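Putative aminooxidase (Propionibacterium acnes, PDB 2BA9) isomerises polyunsaturated fatty acids, producing conjugated linoleic acid, and binds FAD in a fold related to the flavin-containing amine oxidoreductases. Local coordinates at residues P16-F30 with V411-V424. Sequence-based numbering, arbitrary orientation.
With FAD (flavin-adenine dinucleotide), chain D.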
# COMPACT_ATOMS: atom_id res chain seq x y z
N PRO A 16 9.39 -3.74 -0.33
CA PRO A 16 9.96 -2.41 -0.44
C PRO A 16 10.51 -1.81 0.87
O PRO A 16 11.58 -1.22 0.86
CB PRO A 16 8.77 -1.58 -0.95
CG PRO A 16 8.02 -2.59 -1.84
CD PRO A 16 8.10 -3.85 -1.05
N ALA A 17 9.78 -1.98 1.98
CA ALA A 17 10.17 -1.39 3.26
C ALA A 17 11.45 -2.02 3.82
O ALA A 17 12.32 -1.31 4.32
CB ALA A 17 9.04 -1.52 4.27
N GLY A 18 11.56 -3.35 3.74
CA GLY A 18 12.74 -4.06 4.22
C GLY A 18 13.95 -3.76 3.37
O GLY A 18 15.02 -3.46 3.87
N LEU A 19 13.75 -3.86 2.06
CA LEU A 19 14.82 -3.60 1.11
C LEU A 19 15.34 -2.16 1.22
O LEU A 19 16.53 -1.92 1.10
CB LEU A 19 14.36 -3.91 -0.31
CG LEU A 19 14.01 -5.37 -0.60
CD1 LEU A 19 13.34 -5.47 -1.96
CD2 LEU A 19 15.26 -6.27 -0.50
N ALA A 20 14.43 -1.22 1.45
CA ALA A 20 14.79 0.20 1.62
C ALA A 20 15.53 0.43 2.93
O ALA A 20 16.44 1.25 3.01
CB ALA A 20 13.55 1.08 1.56
N ALA A 21 15.11 -0.29 3.97
CA ALA A 21 15.76 -0.20 5.26
C ALA A 21 17.21 -0.62 5.11
O ALA A 21 18.13 0.05 5.61
CB ALA A 21 15.03 -1.07 6.27
N GLY A 22 17.41 -1.72 4.38
CA GLY A 22 18.76 -2.20 4.08
C GLY A 22 19.58 -1.18 3.30
O GLY A 22 20.69 -0.83 3.70
N MET A 23 19.02 -0.72 2.18
CA MET A 23 19.66 0.33 1.35
C MET A 23 20.13 1.51 2.16
O MET A 23 21.27 1.95 2.02
CB MET A 23 18.69 0.85 0.29
CG MET A 23 19.18 2.07 -0.49
SD MET A 23 17.94 2.69 -1.64
CE MET A 23 18.55 4.32 -2.05
N TYR A 24 19.26 2.06 2.99
CA TYR A 24 19.56 3.32 3.68
C TYR A 24 20.42 3.13 4.92
O TYR A 24 21.16 4.04 5.32
CB TYR A 24 18.28 4.11 3.99
CG TYR A 24 17.73 4.75 2.73
CD1 TYR A 24 18.36 5.85 2.14
CD2 TYR A 24 16.59 4.25 2.12
CE1 TYR A 24 17.86 6.42 0.95
CE2 TYR A 24 16.09 4.81 0.95
CZ TYR A 24 16.72 5.88 0.37
OH TYR A 24 16.18 6.40 -0.78
N LEU A 25 20.35 1.94 5.53
CA LEU A 25 21.29 1.60 6.59
C LEU A 25 22.69 1.49 6.00
O LEU A 25 23.64 2.10 6.51
CB LEU A 25 20.87 0.31 7.32
CG LEU A 25 19.79 0.52 8.39
CD1 LEU A 25 19.11 -0.79 8.79
CD2 LEU A 25 20.39 1.21 9.62
N GLU A 26 22.81 0.71 4.92
CA GLU A 26 24.07 0.55 4.22
C GLU A 26 24.69 1.92 3.94
O GLU A 26 25.85 2.16 4.28
CB GLU A 26 23.87 -0.22 2.91
CG GLU A 26 25.16 -0.67 2.25
CD GLU A 26 24.92 -1.44 0.98
OE1 GLU A 26 24.30 -2.51 1.04
OE2 GLU A 26 25.38 -0.98 -0.09
N GLN A 27 23.90 2.81 3.34
CA GLN A 27 24.37 4.15 2.93
C GLN A 27 24.78 5.07 4.09
O GLN A 27 25.60 5.97 3.91
CB GLN A 27 23.32 4.82 2.04
CG GLN A 27 23.20 4.17 0.67
CD GLN A 27 22.15 4.79 -0.23
OE1 GLN A 27 22.08 4.48 -1.41
NE2 GLN A 27 21.33 5.67 0.33
N ALA A 28 24.22 4.82 5.27
CA ALA A 28 24.60 5.54 6.50
C ALA A 28 25.81 4.92 7.19
O ALA A 28 26.29 5.45 8.20
CB ALA A 28 23.41 5.56 7.48
N GLY A 29 26.31 3.81 6.66
CA GLY A 29 27.52 3.18 7.20
C GLY A 29 27.25 2.02 8.14
O GLY A 29 28.14 1.59 8.88
N PHE A 30 26.03 1.50 8.11
CA PHE A 30 25.66 0.31 8.87
C PHE A 30 25.74 -0.92 7.94
O PHE A 30 24.80 -1.21 7.19
CB PHE A 30 24.25 0.47 9.47
CG PHE A 30 24.17 1.49 10.59
CD1 PHE A 30 24.28 1.11 11.92
CD2 PHE A 30 23.95 2.84 10.30
CE1 PHE A 30 24.18 2.03 12.94
CE2 PHE A 30 23.85 3.79 11.33
CZ PHE A 30 23.97 3.39 12.65
N VAL A 411 6.29 3.68 2.43
CA VAL A 411 7.04 2.75 3.27
C VAL A 411 8.56 2.91 3.11
O VAL A 411 9.29 2.84 4.09
CB VAL A 411 6.63 1.26 3.08
CG1 VAL A 411 5.10 1.08 3.25
CG2 VAL A 411 7.11 0.73 1.76
N CYS A 412 9.02 3.10 1.87
CA CYS A 412 10.45 3.27 1.61
C CYS A 412 10.94 4.59 2.23
O CYS A 412 11.98 4.62 2.88
CB CYS A 412 10.74 3.25 0.11
SG CYS A 412 10.47 1.64 -0.69
N HIS A 413 10.16 5.66 2.03
CA HIS A 413 10.42 6.98 2.65
C HIS A 413 10.47 6.89 4.19
O HIS A 413 11.35 7.48 4.85
CB HIS A 413 9.34 7.96 2.16
CG HIS A 413 9.59 9.40 2.53
ND1 HIS A 413 8.66 10.39 2.28
CD2 HIS A 413 10.62 10.00 3.16
CE1 HIS A 413 9.13 11.54 2.71
NE2 HIS A 413 10.31 11.34 3.25
N TYR A 414 9.55 6.13 4.76
CA TYR A 414 9.57 5.89 6.20
C TYR A 414 10.83 5.11 6.62
O TYR A 414 11.44 5.44 7.64
CB TYR A 414 8.32 5.14 6.66
CG TYR A 414 8.19 5.07 8.17
CD1 TYR A 414 7.39 5.96 8.86
CD2 TYR A 414 8.90 4.11 8.90
CE1 TYR A 414 7.29 5.91 10.24
CE2 TYR A 414 8.80 4.05 10.28
CZ TYR A 414 7.99 4.95 10.94
OH TYR A 414 7.89 4.90 12.30
N SER A 415 11.20 4.08 5.86
CA SER A 415 12.45 3.34 6.15
C SER A 415 13.71 4.25 6.12
O SER A 415 14.51 4.25 7.06
CB SER A 415 12.61 2.13 5.21
OG SER A 415 11.90 0.98 5.70
N LYS A 416 13.85 5.02 5.04
CA LYS A 416 14.89 6.07 4.92
C LYS A 416 14.97 6.94 6.17
O LYS A 416 16.04 7.14 6.76
CB LYS A 416 14.57 6.95 3.70
CG LYS A 416 15.51 8.13 3.42
CD LYS A 416 14.93 9.00 2.31
CE LYS A 416 15.92 10.02 1.76
NZ LYS A 416 16.15 11.12 2.71
N ASP A 417 13.83 7.49 6.57
CA ASP A 417 13.77 8.42 7.70
C ASP A 417 14.05 7.71 9.04
O ASP A 417 14.60 8.31 9.94
CB ASP A 417 12.41 9.12 7.77
CG ASP A 417 12.24 10.21 6.72
OD1 ASP A 417 13.25 10.69 6.15
OD2 ASP A 417 11.09 10.61 6.48
N LEU A 418 13.68 6.43 9.15
CA LEU A 418 13.96 5.65 10.36
C LEU A 418 15.45 5.65 10.70
O LEU A 418 15.83 5.73 11.86
CB LEU A 418 13.47 4.21 10.23
CG LEU A 418 13.43 3.39 11.53
CD1 LEU A 418 12.17 3.70 12.36
CD2 LEU A 418 13.51 1.89 11.20
N VAL A 419 16.27 5.54 9.66
CA VAL A 419 17.72 5.52 9.81
C VAL A 419 18.18 6.89 10.30
O VAL A 419 19.01 6.99 11.20
CB VAL A 419 18.43 5.19 8.48
CG1 VAL A 419 19.95 5.22 8.67
CG2 VAL A 419 17.97 3.84 7.92
N THR A 420 17.63 7.93 9.69
CA THR A 420 17.87 9.31 10.12
C THR A 420 17.40 9.54 11.55
O THR A 420 18.12 10.13 12.35
CB THR A 420 17.16 10.34 9.22
OG1 THR A 420 17.45 10.06 7.85
CG2 THR A 420 17.63 11.75 9.57
N ARG A 421 16.21 9.07 11.88
CA ARG A 421 15.60 9.38 13.18
C ARG A 421 16.27 8.68 14.37
O ARG A 421 16.37 9.29 15.45
CB ARG A 421 14.11 9.06 13.18
CG ARG A 421 13.28 9.95 12.25
CD ARG A 421 11.83 9.88 12.60
NE ARG A 421 11.30 8.53 12.43
CZ ARG A 421 10.39 7.94 13.22
NH1 ARG A 421 9.90 8.54 14.31
NH2 ARG A 421 9.99 6.71 12.92
N PHE A 422 16.73 7.45 14.17
CA PHE A 422 17.22 6.62 15.29
C PHE A 422 18.64 6.04 15.20
O PHE A 422 19.23 5.68 16.23
CB PHE A 422 16.24 5.48 15.51
CG PHE A 422 14.84 5.93 15.77
CD1 PHE A 422 14.55 6.71 16.88
CD2 PHE A 422 13.80 5.58 14.92
CE1 PHE A 422 13.25 7.14 17.13
CE2 PHE A 422 12.51 5.99 15.16
CZ PHE A 422 12.23 6.77 16.27
N PHE A 423 19.20 5.92 14.00
CA PHE A 423 20.45 5.18 13.85
C PHE A 423 21.65 6.09 13.74
O PHE A 423 22.64 5.91 14.45
CB PHE A 423 20.37 4.22 12.67
CG PHE A 423 19.48 3.03 12.92
CD1 PHE A 423 20.02 1.77 13.15
CD2 PHE A 423 18.09 3.18 12.96
CE1 PHE A 423 19.20 0.67 13.39
CE2 PHE A 423 17.26 2.08 13.19
CZ PHE A 423 17.81 0.82 13.41
N VAL A 424 21.58 7.08 12.86
CA VAL A 424 22.73 7.95 12.61
C VAL A 424 23.09 8.77 13.85
O VAL A 424 22.28 9.52 14.40
CB VAL A 424 22.51 8.87 11.38
CG1 VAL A 424 22.55 8.05 10.09
CG2 VAL A 424 21.20 9.60 11.49
OXT VAL A 424 24.21 8.67 14.36
PA FAD D . 4.91 -5.86 1.63
O1A FAD D . 4.98 -5.32 0.24
O2A FAD D . 3.65 -6.62 2.01
O5B FAD D . 6.13 -6.88 1.84
C5B FAD D . 6.27 -7.47 3.12
C4B FAD D . 7.31 -8.57 3.06
O4B FAD D . 7.47 -9.11 4.36
C3B FAD D . 6.91 -9.69 2.11
O3B FAD D . 7.95 -9.94 1.19
C2B FAD D . 6.63 -10.86 3.03
O2B FAD D . 6.83 -12.13 2.40
C1B FAD D . 7.52 -10.51 4.24
N9A FAD D . 7.03 -11.21 5.44
C8A FAD D . 5.76 -11.18 5.97
N7A FAD D . 5.72 -11.98 7.07
C5A FAD D . 6.97 -12.51 7.26
C6A FAD D . 7.51 -13.40 8.21
N6A FAD D . 6.85 -13.58 9.40
N1A FAD D . 8.85 -13.73 8.13
C2A FAD D . 9.65 -13.25 7.10
N3A FAD D . 9.11 -12.38 6.16
C4A FAD D . 7.79 -12.03 6.22
N1 FAD D . 1.61 0.96 -3.96
C2 FAD D . 1.84 2.16 -4.60
O2 FAD D . 2.73 2.91 -4.19
N3 FAD D . 1.06 2.52 -5.68
C4 FAD D . 0.08 1.67 -6.14
O4 FAD D . -0.59 2.02 -7.12
C4X FAD D . -0.15 0.45 -5.50
N5 FAD D . -1.15 -0.41 -5.92
C5X FAD D . -1.28 -1.69 -5.40
C6 FAD D . -2.20 -2.58 -5.94
C7 FAD D . -2.28 -3.88 -5.43
C7M FAD D . -3.27 -4.82 -6.04
C8 FAD D . -1.46 -4.27 -4.37
C8M FAD D . -1.52 -5.64 -3.79
C9 FAD D . -0.55 -3.36 -3.84
C9A FAD D . -0.45 -2.06 -4.33
N10 FAD D . 0.45 -1.12 -3.80
C10 FAD D . 0.64 0.09 -4.41
C1' FAD D . 0.95 -1.25 -2.40
C2' FAD D . 2.41 -1.68 -2.35
O2' FAD D . 2.67 -2.79 -3.20
C3' FAD D . 2.74 -2.01 -0.90
O3' FAD D . 2.33 -0.92 -0.07
C4' FAD D . 4.22 -2.30 -0.74
O4' FAD D . 4.58 -3.53 -1.34
C5' FAD D . 4.55 -2.29 0.75
O5' FAD D . 5.82 -2.84 0.97
P FAD D . 6.19 -3.47 2.41
O1P FAD D . 7.59 -4.06 2.39
O2P FAD D . 6.05 -2.39 3.43
O3P FAD D . 5.15 -4.66 2.67
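Ser415 OG donates to Ala17 O at 2.7 Å, tilted from the carbonyl plane, while Ala21 N reaches the same oxygen from the opposite face, so the buried carbonyl is gripped by both a helical bond and a bond from the facing helix. Small side chains let the two helices run close here: Ala20 CB sits 3.8 Å from Cys412 CB, and Cys412 SG lies against CB and the carbonyl O of Pro16. The axes approach to 8.0 Å and, with both helices running the same way, cross at -31°. Helix 16-28 is the first helix of the Rossmann-type dinucleotide-binding fold, following strand 9-12 and a glycine-rich turn. Its N-terminal end faces the FAD pyrophosphate: Ala17 N donates to FAD O1P at 3.0 Å, and Val411, from the C-terminal helix, packs its CG1 3.6 Å from FAD O2P. Farther along, Lys416 lies over one face of the Tyr24 ring, CG 3.8 Å from the centroid; CG anti to the backbone N (chi1 179°) carries the aliphatic chain across the ring. Met23 CG covers the other face, and Tyr24 OH is hydrogen-bonded to OE1 of Glu72. Val419 spreads its two methyls, CG1 to Ala28 CB and CG2 to Leu25 CG. Leu25 CD2 in turn rests over the Phe423 ring, whose edge points at the face of Phe30 in a T-shaped pair, planes at 89°. Gly29, with positive phi, forms a Schellman motif after helix 16-28, and Phe30 follows, its CZ coming within 3.7 Å of Phe423 CB.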